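Local coordinates for immunomodulatory active chitinase (Trichuris suis, PDB 6G9C), which is a secreted helminth chitinase of glycosyl hydrolase family 18, with immunomodulatory activity, that probably binds and hydrolyses chitin, at residues K265-I270 with I357-G363; G271-Y275 with M350-I354; M218-F222 with I232-L236. All coordinates share one frame. Numbering follows the deposited sequence.

Interaction 1. Residues K265-I270 with I357-G363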
ATOM      1  N   LYS A 265      30.048  10.897  -5.613  1.00 41.58           N
ATOM      2  CA  LYS A 265      30.067  10.285  -4.284  1.00 37.71           C
ATOM      3  C   LYS A 265      28.663  10.083  -3.722  1.00 35.46           C
ATOM      4  O   LYS A 265      28.425   9.121  -2.979  1.00 36.02           O
ATOM      5  CB  LYS A 265      30.879  11.152  -3.319  1.00 42.50           C
ATOM      6  CG  LYS A 265      32.390  11.011  -3.396  1.00 49.07           C
ATOM      7  CD  LYS A 265      33.018  11.734  -2.204  1.00 56.11           C
ATOM      8  CE  LYS A 265      34.532  11.719  -2.241  1.00 68.08           C
ATOM      9  NZ  LYS A 265      35.090  10.447  -1.714  1.00 71.44           N
ATOM     10  N   LYS A 266      27.724  10.975  -4.050  1.00 41.77           N
ATOM     11  CA  LYS A 266      26.380  10.840  -3.500  1.00 40.66           C
ATOM     12  C   LYS A 266      25.604   9.696  -4.137  1.00 39.67           C
ATOM     13  O   LYS A 266      24.526   9.344  -3.636  1.00 35.15           O
ATOM     14  CB  LYS A 266      25.612  12.158  -3.644  1.00 42.32           C
ATOM     15  CG  LYS A 266      26.196  13.304  -2.804  1.00 57.32           C
ATOM     16  CD  LYS A 266      26.579  12.861  -1.378  1.00 61.88           C
ATOM     17  CE  LYS A 266      25.368  12.770  -0.452  1.00 69.37           C
ATOM     18  NZ  LYS A 266      25.749  12.565   0.979  1.00 71.49           N
ATOM     19  N   GLN A 267      26.140   9.097  -5.200  1.00 33.27           N
ATOM     20  CA  GLN A 267      25.578   7.901  -5.808  1.00 31.72           C
ATOM     21  C   GLN A 267      26.273   6.618  -5.360  1.00 33.30           C
ATOM     22  O   GLN A 267      25.856   5.529  -5.769  1.00 33.97           O
ATOM     23  CB  GLN A 267      25.633   8.021  -7.342  1.00 30.59           C
ATOM     24  CG  GLN A 267      24.568   8.972  -7.898  1.00 30.05           C
ATOM     25  CD  GLN A 267      24.695   9.197  -9.399  1.00 36.91           C
ATOM     26  OE1 GLN A 267      25.348  10.140  -9.846  1.00 41.58           O
ATOM     27  NE2 GLN A 267      24.056   8.336 -10.183  1.00 38.95           N
ATOM     28  N   ILE A 268      27.313   6.709  -4.535  1.00 32.12           N
ATOM     29  CA  ILE A 268      28.040   5.532  -4.068  1.00 29.86           C
ATOM     30  C   ILE A 268      27.516   5.181  -2.682  1.00 32.76           C
ATOM     31  O   ILE A 268      27.740   5.928  -1.722  1.00 31.45           O
ATOM     32  CB  ILE A 268      29.557   5.771  -4.035  1.00 33.69           C
ATOM     33  CG1 ILE A 268      30.085   6.096  -5.438  1.00 31.17           C
ATOM     34  CG2 ILE A 268      30.257   4.539  -3.448  1.00 33.36           C
ATOM     35  CD1 ILE A 268      31.487   6.741  -5.446  1.00 33.67           C
ATOM     36  N   ILE A 269      26.834   4.043  -2.567  1.00 28.66           N
ATOM     37  CA  ILE A 269      26.260   3.600  -1.300  1.00 26.71           C
ATOM     38  C   ILE A 269      27.131   2.484  -0.746  1.00 30.76           C
ATOM     39  O   ILE A 269      27.337   1.463  -1.413  1.00 28.96           O
ATOM     40  CB  ILE A 269      24.806   3.129  -1.469  1.00 24.06           C
ATOM     41  CG1 ILE A 269      24.006   4.110  -2.347  1.00 27.23           C
ATOM     42  CG2 ILE A 269      24.143   2.946  -0.083  1.00 21.42           C
ATOM     43  CD1 ILE A 269      24.048   5.579  -1.891  1.00 29.63           C
ATOM     44  N   ILE A 270      27.603   2.653   0.489  1.00 30.43           N
ATOM     45  CA  ILE A 270      28.614   1.765   1.066  1.00 32.50           C
ATOM     46  C   ILE A 270      27.943   0.538   1.677  1.00 27.65           C
ATOM     47  O   ILE A 270      27.089   0.660   2.564  1.00 28.70           O
ATOM     48  CB  ILE A 270      29.453   2.501   2.120  1.00 31.99           C
ATOM     49  CG1 ILE A 270      30.075   3.768   1.521  1.00 37.04           C
ATOM     50  CG2 ILE A 270      30.519   1.554   2.705  1.00 31.45           C
ATOM     51  CD1 ILE A 270      30.995   3.508   0.363  1.00 42.03           C
ATOM     52  N   ILE A 357      31.513   7.071   6.568  1.00 36.26           N
ATOM     53  CA  ILE A 357      30.653   7.463   5.445  1.00 38.69           C
ATOM     54  C   ILE A 357      30.304   8.941   5.540  1.00 44.44           C
ATOM     55  O   ILE A 357      30.371   9.686   4.553  1.00 39.62           O
ATOM     56  CB  ILE A 357      29.376   6.603   5.410  1.00 35.44           C
ATOM     57  CG1 ILE A 357      29.685   5.145   5.086  1.00 33.24           C
ATOM     58  CG2 ILE A 357      28.367   7.152   4.388  1.00 36.66           C
ATOM     59  CD1 ILE A 357      28.441   4.272   5.219  1.00 30.44           C
ATOM     60  N   LYS A 358      29.935   9.390   6.741  1.00 38.49           N
ATOM     61  CA  LYS A 358      29.573  10.790   6.920  1.00 43.91           C
ATOM     62  C   LYS A 358      30.784  11.698   6.742  1.00 46.44           C
ATOM     63  O   LYS A 358      30.679  12.776   6.144  1.00 46.24           O
ATOM     64  CB  LYS A 358      28.940  10.986   8.300  1.00 45.68           C
ATOM     65  CG  LYS A 358      28.006  12.173   8.396  1.00 52.68           C
ATOM     66  CD  LYS A 358      27.624  12.474   9.829  1.00 61.79           C
ATOM     67  CE  LYS A 358      26.932  11.291  10.469  1.00 68.28           C
ATOM     68  NZ  LYS A 358      26.305  11.672  11.766  1.00 78.54           N
ATOM     69  N   GLN A 359      31.946  11.272   7.242  1.00 42.39           N
ATOM     70  CA  GLN A 359      33.139  12.108   7.161  1.00 48.05           C
ATOM     71  C   GLN A 359      33.544  12.352   5.715  1.00 48.13           C
ATOM     72  O   GLN A 359      33.924  13.470   5.349  1.00 50.21           O
ATOM     73  CB  GLN A 359      34.285  11.456   7.934  1.00 49.49           C
ATOM     74  CG  GLN A 359      35.616  12.196   7.858  1.00 57.73           C
ATOM     75  CD  GLN A 359      36.777  11.356   8.374  1.00 70.08           C
ATOM     76  OE1 GLN A 359      37.260  11.562   9.487  1.00 83.90           O
ATOM     77  NE2 GLN A 359      37.227  10.402   7.563  1.00 64.35           N
ATOM     78  N   GLU A 360      33.468  11.319   4.881  1.00 43.20           N
ATOM     79  CA  GLU A 360      33.881  11.392   3.488  1.00 48.25           C
ATOM     80  C   GLU A 360      32.757  11.827   2.563  1.00 50.08           C
ATOM     81  O   GLU A 360      33.007  12.032   1.370  1.00 45.17           O
ATOM     82  CB  GLU A 360      34.418  10.029   3.026  1.00 50.94           C
ATOM     83  CG  GLU A 360      35.637   9.547   3.802  1.00 54.87           C
ATOM     84  CD  GLU A 360      36.786  10.539   3.753  1.00 62.52           C
ATOM     85  OE1 GLU A 360      37.201  10.920   2.637  1.00 62.55           O
ATOM     86  OE2 GLU A 360      37.265  10.944   4.833  1.00 60.38           O
ATOM     87  N   ASN A 361      31.536  11.957   3.084  1.00 45.65           N
ATOM     88  CA  ASN A 361      30.375  12.393   2.310  1.00 46.36           C
ATOM     89  C   ASN A 361      30.091  11.457   1.138  1.00 42.45           C
ATOM     90  O   ASN A 361      29.849  11.890   0.011  1.00 39.57           O
ATOM     91  CB  ASN A 361      30.545  13.835   1.827  1.00 57.72           C
ATOM     92  CG  ASN A 361      31.257  14.702   2.842  1.00 79.03           C
ATOM     93  OD1 ASN A 361      30.684  15.079   3.868  1.00 84.88           O
ATOM     94  ND2 ASN A 361      32.523  15.010   2.573  1.00 89.15           N
ATOM     95  N   TYR A 362      30.107  10.153   1.410  1.00 39.47           N
ATOM     96  CA  TYR A 362      29.565   9.226   0.430  1.00 38.94           C
ATOM     97  C   TYR A 362      28.038   9.269   0.501  1.00 39.46           C
ATOM     98  O   TYR A 362      27.450  10.019   1.282  1.00 37.60           O
ATOM     99  CB  TYR A 362      30.141   7.826   0.642  1.00 34.16           C
ATOM    100  CG  TYR A 362      31.526   7.705   0.047  1.00 39.60           C
ATOM    101  CD1 TYR A 362      31.697   7.605  -1.329  1.00 36.43           C
ATOM    102  CD2 TYR A 362      32.661   7.723   0.852  1.00 40.10           C
ATOM    103  CE1 TYR A 362      32.959   7.517  -1.890  1.00 39.33           C
ATOM    104  CE2 TYR A 362      33.936   7.632   0.297  1.00 45.15           C
ATOM    105  CZ  TYR A 362      34.071   7.527  -1.078  1.00 43.87           C
ATOM    106  OH  TYR A 362      35.322   7.436  -1.650  1.00 40.39           O
ATOM    107  N   GLY A 363      27.379   8.475  -0.347  1.00 40.74           N
ATOM    108  CA  GLY A 363      25.950   8.658  -0.551  1.00 39.15           C
ATOM    109  C   GLY A 363      25.085   8.068   0.538  1.00 36.75           C
ATOM    110  O   GLY A 363      23.951   8.520   0.749  1.00 34.06           O
TER
HETATM  111  O   HOH W   1      23.107  10.083  -1.357  1.00 40.49           O

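Interaction 2. Residues G271-Y275 with M350-I354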
ATOM      1  N   GLY A 271      28.371  -0.646   1.245  1.00 26.38           N
ATOM      2  CA  GLY A 271      27.783  -1.876   1.749  1.00 25.05           C
ATOM      3  C   GLY A 271      28.335  -2.261   3.118  1.00 29.19           C
ATOM      4  O   GLY A 271      29.536  -2.175   3.380  1.00 27.21           O
ATOM      5  N   LEU A 272      27.437  -2.728   3.979  1.00 24.78           N
ATOM      6  CA  LEU A 272      27.775  -3.123   5.354  1.00 25.93           C
ATOM      7  C   LEU A 272      27.306  -4.556   5.572  1.00 24.69           C
ATOM      8  O   LEU A 272      26.088  -4.823   5.497  1.00 24.72           O
ATOM      9  CB  LEU A 272      27.128  -2.199   6.393  1.00 24.79           C
ATOM     10  CG  LEU A 272      27.327  -0.692   6.231  1.00 30.55           C
ATOM     11  CD1 LEU A 272      26.479   0.035   7.253  1.00 27.93           C
ATOM     12  CD2 LEU A 272      28.785  -0.313   6.383  1.00 35.84           C
ATOM     13  N   PRO A 273      28.205  -5.503   5.828  1.00 24.61           N
ATOM     14  CA  PRO A 273      27.772  -6.886   6.065  1.00 22.41           C
ATOM     15  C   PRO A 273      27.336  -7.080   7.507  1.00 26.18           C
ATOM     16  O   PRO A 273      27.990  -6.595   8.430  1.00 29.95           O
ATOM     17  CB  PRO A 273      29.038  -7.700   5.778  1.00 24.70           C
ATOM     18  CG  PRO A 273      30.161  -6.760   6.107  1.00 26.57           C
ATOM     19  CD  PRO A 273      29.676  -5.372   5.799  1.00 28.25           C
ATOM     20  N   THR A 274      26.242  -7.824   7.709  1.00 24.09           N
ATOM     21  CA  THR A 274      25.863  -8.245   9.063  1.00 22.10           C
ATOM     22  C   THR A 274      26.159  -9.718   9.295  1.00 27.64           C
ATOM     23  O   THR A 274      25.726 -10.281  10.315  1.00 27.97           O
ATOM     24  CB  THR A 274      24.385  -7.960   9.344  1.00 26.05           C
ATOM     25  OG1 THR A 274      23.577  -8.545   8.316  1.00 26.82           O
ATOM     26  CG2 THR A 274      24.127  -6.457   9.423  1.00 26.40           C
ATOM     27  N   TYR A 275      26.871 -10.354   8.363  1.00 22.15           N
ATOM     28  CA  TYR A 275      27.402 -11.702   8.478  1.00 23.35           C
ATOM     29  C   TYR A 275      28.918 -11.627   8.572  1.00 25.33           C
ATOM     30  O   TYR A 275      29.534 -10.575   8.349  1.00 28.29           O
ATOM     31  CB  TYR A 275      27.006 -12.577   7.279  1.00 23.72           C
ATOM     32  CG  TYR A 275      27.668 -12.057   6.018  1.00 25.03           C
ATOM     33  CD1 TYR A 275      27.138 -10.961   5.353  1.00 25.40           C
ATOM     34  CD2 TYR A 275      28.863 -12.593   5.562  1.00 26.07           C
ATOM     35  CE1 TYR A 275      27.760 -10.430   4.216  1.00 23.19           C
ATOM     36  CE2 TYR A 275      29.496 -12.071   4.433  1.00 26.35           C
ATOM     37  CZ  TYR A 275      28.937 -10.986   3.779  1.00 26.71           C
ATOM     38  OH  TYR A 275      29.558 -10.460   2.687  1.00 29.61           O
ATOM     39  N   MET A 350      30.643  -1.241  12.705  1.00 30.17           N
ATOM     40  CA  MET A 350      29.603  -0.480  12.012  1.00 32.81           C
ATOM     41  C   MET A 350      29.674   0.994  12.373  1.00 33.03           C
ATOM     42  O   MET A 350      29.483   1.864  11.512  1.00 30.42           O
ATOM     43  CB  MET A 350      28.221  -1.033  12.355  1.00 32.25           C
ATOM     44  CG  MET A 350      27.987  -2.442  11.885  1.00 38.18           C
ATOM     45  SD  MET A 350      27.617  -2.490  10.133  1.00 42.29           S
ATOM     46  CE  MET A 350      25.924  -3.049  10.217  1.00 48.21           C
ATOM     47  N   LYS A 351      29.945   1.290  13.650  1.00 28.94           N
ATOM     48  CA  LYS A 351      30.081   2.671  14.094  1.00 31.87           C
ATOM     49  C   LYS A 351      31.193   3.372  13.338  1.00 36.53           C
ATOM     50  O   LYS A 351      31.033   4.512  12.879  1.00 41.11           O
ATOM     51  CB  LYS A 351      30.379   2.714  15.602  1.00 33.04           C
ATOM     52  CG  LYS A 351      29.282   3.240  16.464  1.00 42.58           C
ATOM     53  CD  LYS A 351      29.631   3.070  17.959  1.00 43.61           C
ATOM     54  CE  LYS A 351      30.973   3.698  18.324  1.00 45.50           C
ATOM     55  NZ  LYS A 351      31.294   3.543  19.784  1.00 47.25           N
ATOM     56  N   ALA A 352      32.353   2.721  13.242  1.00 32.62           N
ATOM     57  CA  ALA A 352      33.479   3.338  12.558  1.00 36.07           C
ATOM     58  C   ALA A 352      33.158   3.560  11.085  1.00 36.05           C
ATOM     59  O   ALA A 352      33.416   4.640  10.541  1.00 39.17           O
ATOM     60  CB  ALA A 352      34.729   2.473  12.724  1.00 31.69           C
ATOM     61  N   LYS A 353      32.565   2.554  10.433  1.00 32.25           N
ATOM     62  CA  LYS A 353      32.267   2.645   9.004  1.00 28.71           C
ATOM     63  C   LYS A 353      31.206   3.706   8.714  1.00 31.04           C
ATOM     64  O   LYS A 353      31.359   4.512   7.789  1.00 32.10           O
ATOM     65  CB  LYS A 353      31.816   1.279   8.489  1.00 25.11           C
ATOM     66  CG  LYS A 353      32.955   0.260   8.439  1.00 26.70           C
ATOM     67  CD  LYS A 353      32.439  -1.123   8.080  1.00 26.49           C
ATOM     68  CE  LYS A 353      33.594  -2.070   7.780  1.00 28.49           C
ATOM     69  NZ  LYS A 353      33.112  -3.467   7.543  1.00 27.35           N
ATOM     70  N   ILE A 354      30.116   3.712   9.486  1.00 31.89           N
ATOM     71  CA  ILE A 354      29.028   4.656   9.232  1.00 29.10           C
ATOM     72  C   ILE A 354      29.458   6.086   9.547  1.00 36.15           C
ATOM     73  O   ILE A 354      29.065   7.033   8.852  1.00 35.66           O
ATOM     74  CB  ILE A 354      27.775   4.239  10.023  1.00 32.63           C
ATOM     75  CG1 ILE A 354      27.298   2.870   9.533  1.00 30.10           C
ATOM     76  CG2 ILE A 354      26.651   5.272   9.869  1.00 33.62           C
ATOM     77  CD1 ILE A 354      26.162   2.291  10.334  1.00 34.20           C
TER
HETATM   78  O   HOH W   2      31.569  -2.711   5.143  1.00 30.08           O

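Interaction 3. Residues M218-F222 with I232-L236. With EDO (1,2-ethanediol), chain D; EDO (1,2-ethanediol), chain E.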
ATOM      1  N   MET A 218      29.439  -3.316  -3.255  1.00 25.73           N
ATOM      2  CA  MET A 218      29.573  -4.579  -2.530  1.00 28.19           C
ATOM      3  C   MET A 218      30.983  -4.716  -1.956  1.00 28.27           C
ATOM      4  O   MET A 218      31.737  -5.624  -2.299  1.00 28.49           O
ATOM      5  CB  MET A 218      29.235  -5.752  -3.443  1.00 28.84           C
ATOM      6  CG  MET A 218      27.765  -5.786  -3.861  1.00 32.32           C
ATOM      7  SD  MET A 218      27.444  -7.021  -5.138  1.00 37.43           S
ATOM      8  CE  MET A 218      27.671  -8.539  -4.219  1.00 39.47           C
ATOM      9  N   CYS A 219      31.314  -3.798  -1.042  1.00 28.69           N
ATOM     10  CA  CYS A 219      32.645  -3.755  -0.442  1.00 28.91           C
ATOM     11  C   CYS A 219      32.670  -4.702   0.761  1.00 27.30           C
ATOM     12  O   CYS A 219      32.745  -4.311   1.924  1.00 30.32           O
ATOM     13  CB  CYS A 219      33.022  -2.325  -0.073  1.00 29.49           C
ATOM     14  SG  CYS A 219      31.680  -1.414   0.731  1.00 31.13           S
ATOM     15  N   TYR A 220      32.569  -5.985   0.432  1.00 27.46           N
ATOM     16  CA  TYR A 220      32.669  -7.087   1.375  1.00 29.70           C
ATOM     17  C   TYR A 220      32.981  -8.336   0.561  1.00 30.97           C
ATOM     18  O   TYR A 220      33.112  -8.283  -0.669  1.00 28.55           O
ATOM     19  CB  TYR A 220      31.399  -7.241   2.230  1.00 27.58           C
ATOM     20  CG  TYR A 220      30.082  -7.053   1.497  1.00 24.40           C
ATOM     21  CD1 TYR A 220      29.637  -7.994   0.563  1.00 27.60           C
ATOM     22  CD2 TYR A 220      29.274  -5.955   1.759  1.00 27.88           C
ATOM     23  CE1 TYR A 220      28.412  -7.830  -0.109  1.00 25.97           C
ATOM     24  CE2 TYR A 220      28.062  -5.776   1.095  1.00 27.47           C
ATOM     25  CZ  TYR A 220      27.638  -6.711   0.165  1.00 27.80           C
ATOM     26  OH  TYR A 220      26.429  -6.528  -0.469  1.00 26.34           O
ATOM     27  N   ASP A 221      33.116  -9.465   1.257  1.00 27.50           N
ATOM     28  CA  ASP A 221      33.651 -10.691   0.656  1.00 28.25           C
ATOM     29  C   ASP A 221      35.045 -10.478   0.067  1.00 32.37           C
ATOM     30  O   ASP A 221      35.412 -11.134  -0.911  1.00 31.56           O
ATOM     31  CB  ASP A 221      32.733 -11.258  -0.434  1.00 30.78           C
ATOM     32  CG  ASP A 221      31.347 -11.557   0.053  1.00 33.89           C
ATOM     33  OD1 ASP A 221      31.156 -11.823   1.256  1.00 29.38           O
ATOM     34  OD2 ASP A 221      30.429 -11.547  -0.792  1.00 31.32           O
ATOM     35  N   PHE A 222      35.843  -9.566   0.633  1.00 29.79           N
ATOM     36  CA  PHE A 222      37.211  -9.405   0.138  1.00 29.46           C
ATOM     37  C   PHE A 222      38.054 -10.634   0.436  1.00 32.23           C
ATOM     38  O   PHE A 222      38.971 -10.962  -0.329  1.00 33.60           O
ATOM     39  CB  PHE A 222      37.865  -8.164   0.756  1.00 30.35           C
ATOM     40  CG  PHE A 222      37.299  -6.868   0.259  1.00 28.64           C
ATOM     41  CD1 PHE A 222      37.512  -6.455  -1.056  1.00 28.12           C
ATOM     42  CD2 PHE A 222      36.555  -6.063   1.099  1.00 26.40           C
ATOM     43  CE1 PHE A 222      36.995  -5.255  -1.518  1.00 30.46           C
ATOM     44  CE2 PHE A 222      36.027  -4.857   0.643  1.00 26.30           C
ATOM     45  CZ  PHE A 222      36.247  -4.453  -0.664  1.00 29.58           C
ATOM     46  N   ILE A 232      40.169 -10.639   6.441  1.00 30.22           N
ATOM     47  CA  ILE A 232      39.087  -9.755   6.883  1.00 26.83           C
ATOM     48  C   ILE A 232      38.016  -9.675   5.806  1.00 30.40           C
ATOM     49  O   ILE A 232      38.307  -9.314   4.655  1.00 30.40           O
ATOM     50  CB  ILE A 232      39.619  -8.351   7.209  1.00 32.15           C
ATOM     51  CG1 ILE A 232      40.804  -8.426   8.184  1.00 35.59           C
ATOM     52  CG2 ILE A 232      38.508  -7.508   7.802  1.00 26.55           C
ATOM     53  CD1 ILE A 232      40.452  -9.047   9.516  1.00 41.98           C
ATOM     54  N   ASN A 233      36.772  -9.977   6.183  1.00 29.22           N
ATOM     55  CA  ASN A 233      35.669  -9.944   5.226  1.00 28.36           C
ATOM     56  C   ASN A 233      35.503  -8.552   4.611  1.00 28.72           C
ATOM     57  O   ASN A 233      35.421  -8.405   3.386  1.00 27.66           O
ATOM     58  CB  ASN A 233      34.378 -10.401   5.914  1.00 26.37           C
ATOM     59  CG  ASN A 233      33.183 -10.453   4.956  1.00 28.70           C
ATOM     60  OD1 ASN A 233      33.298 -10.940   3.831  1.00 29.93           O
ATOM     61  ND2 ASN A 233      32.039  -9.947   5.404  1.00 26.62           N
ATOM     62  N   SER A 234      35.483  -7.514   5.437  1.00 26.10           N
ATOM     63  CA  SER A 234      35.188  -6.159   4.964  1.00 25.69           C
ATOM     64  C   SER A 234      35.981  -5.162   5.789  1.00 30.61           C
ATOM     65  O   SER A 234      35.443  -4.498   6.688  1.00 31.36           O
ATOM     66  CB  SER A 234      33.683  -5.878   5.033  1.00 29.90           C
ATOM     67  OG  SER A 234      33.342  -4.618   4.470  1.00 31.70           O
ATOM     68  N   PRO A 235      37.283  -5.041   5.532  1.00 27.86           N
ATOM     69  CA  PRO A 235      38.084  -4.076   6.286  1.00 29.11           C
ATOM     70  C   PRO A 235      37.766  -2.668   5.833  1.00 32.99           C
ATOM     71  O   PRO A 235      37.594  -2.407   4.639  1.00 33.53           O
ATOM     72  CB  PRO A 235      39.528  -4.459   5.942  1.00 33.80           C
ATOM     73  CG  PRO A 235      39.441  -5.086   4.574  1.00 32.29           C
ATOM     74  CD  PRO A 235      38.070  -5.733   4.482  1.00 25.70           C
ATOM     75  N   LEU A 236      37.680  -1.756   6.801  1.00 27.74           N
ATOM     76  CA  LEU A 236      37.491  -0.351   6.457  1.00 31.99           C
ATOM     77  C   LEU A 236      38.738   0.216   5.791  1.00 37.08           C
ATOM     78  O   LEU A 236      38.639   0.906   4.769  1.00 37.36           O
ATOM     79  CB  LEU A 236      37.129   0.465   7.704  1.00 30.17           C
ATOM     80  CG  LEU A 236      36.961   1.973   7.472  1.00 37.01           C
ATOM     81  CD1 LEU A 236      35.934   2.239   6.374  1.00 34.18           C
ATOM     82  CD2 LEU A 236      36.564   2.676   8.766  1.00 37.43           C
TER
HETATM   83  C1  EDO D 502      26.261 -10.962  -0.468  1.00 39.17           C
HETATM   84  O1  EDO D 502      26.640 -10.870  -1.836  1.00 35.44           O
HETATM   85  C2  EDO D 502      27.450 -11.397   0.385  1.00 33.02           C
HETATM   86  O2  EDO D 502      28.044 -12.578  -0.162  1.00 33.74           O
HETATM   87  C1  EDO E 503      23.466  -9.316  -3.682  1.00 43.73           C
HETATM   88  O1  EDO E 503      24.530 -10.303  -3.751  1.00 34.76           O
HETATM   89  C2  EDO E 503      23.969  -7.936  -3.243  1.00 43.08           C
HETATM   90  O2  EDO E 503      24.721  -8.061  -2.010  1.00 38.61           O

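Interaction 1. Residues K265-I270 with I357-G363
Two hydrogen bonds hold these segments together. The amide of G363 donates to the carbonyl of I268 (N to O 2.9 Å), and K266 curls back so that its NZ reaches Y362 O at 3.1 Å. A water adds a bridge, donating to K266 O and to G363 O, both at 2.8 Å. Just before this, helix 347-360 ends in a Schellman motif: N361 takes positive phi as the C-prime residue, and Y362 N bonds back to I357 O at 3.2 Å. The chain is thereby turned directly into strand 364-368, which pairs in parallel with strand 268-281 in the TIM barrel, so the G363 bond stands at the start of that pairing. Y362 packs against the other segment: the aliphatic chain of K265 lies over one face of its ring, while I268 CB approaches Y362 CD1 to 3.9 Å. Deeper in, I270 CB packs on I357 CD1 at 3.7 Å, where strand meets helix.

Interaction 2. Residues G271-Y275 with M350-I354
This is a fully buried strand-on-helix contact, in which one strand of the barrel wall packs against a helix of the surrounding layer. No direct hydrogen bond crosses it; side chains fill the gap. The short segments 271-273 and 350-354 run antiparallel, at 178°, with their axes 10.2 Å apart. L272 is the central residue. Its CA-to-CB bond points toward the helix, and the side chain meets M350 and, one turn on, K353 and I354: its CB touches M350 SD at 3.8 Å, its CD1 rests on I354 CG1 at 3.7 Å, and its CD2 reaches K353 CB at 4.0 Å. In the TIM barrel, strand 268-281, helix 347-360 and strand 364-368 form a beta-alpha-beta crossover, here with a long insertion between the first strand and the helix. L272 also touches A365 and V367 of the second strand, so it fills the space beneath the helix. M350 and I354 also touch L393 of helix 392-398. Further along the strand, the M350 methyl CE packs on T274 CG2 at 3.9 Å, while the T274 hydroxyl OG1 bonds to T369 O. The lysine K353 combines both kinds of chemistry: its aliphatic part lies beside L272, and its NZ forms a salt bridge with D345 and a hydrogen bond with S234 O. A water accepts from K353 NZ at 3.0 Å and donates to G271 O at 2.7 Å, linking helix to strand through solvent at the end of the lysine.

Interaction 3. Residues M218-F222 with I232-L236
Neither segment is a regular helix or strand, yet the two run past each other in opposite directions, with the CA atoms of Y220 and S234 4.5 Å apart and those of D221 and N233 at 5.1 Å. Segment 218-222 makes an inverse gamma turn centred on C219, with a weak bond from Y220 N to M218 O at 2.9 Å; D221 then takes positive phi. One backbone hydrogen bond crosses, from F222 N to N233 O at 3.0 Å. Side chains supply two more: S234 OG donates to C219 O at 2.6 Å, and N233 OD1 receives D221 N at 3.0 Å. F222 turns its ring edge to N233 O and S234 CA, and its CD2 packs on P235 CD at 3.7 Å. M218 to D221 spell the MxYD sequence characteristic of family 18 chitinases, where the chain leaves the sixth barrel strand. The ring end of Y220 leads away from segment 232-236, and the side chain touches F366 and W368, while D221 OD1 is held by Y275 OH and a salt bridge to R277. Two ethanediols, probably from the crystallisation liquor, sit beside them: one donates from O2 to D221 OD2 at 2.7 Å, the other shares a hydrogen bond between its O2 and Y220 OH at 2.8 Å. Ethanediol also bonds E153, the last residue of the DxDxE signature, whose glutamate is the catalytic acid in family 18 relatives. Main-chain hydrogen bonds thus fix the loop, and Y220 and D221 keep polar atoms that can meet small hydroxylated molecules, consistent with a sugar-binding cleft.

Overall arrangement
Interactions 1 and 2 hold the same two elements, strand 268-281 and helix 347-360, at adjoining places about 13 Å apart between centres. All three contacts are largely buried, but interaction 1 reaches the surface through K266 and N361 and relies on hydrogen bonds plus the packing of a tyrosine against aliphatic side chains, whereas interaction 2 is apolar, with a single water bridge. Interaction 3 belongs to the loop after the neighbouring strand 214-218 and is mostly polar, as suits a position beside the probable substrate cleft. Two probable hydrogen bonds join it to interaction 2, Y275 OH with D221 OD1 (2.5 Å) and K353 NZ with S234 O (2.7 Å), besides packing; its link to interaction 1 is packing, I270 CG2 against C219 SG at 3.7 Å.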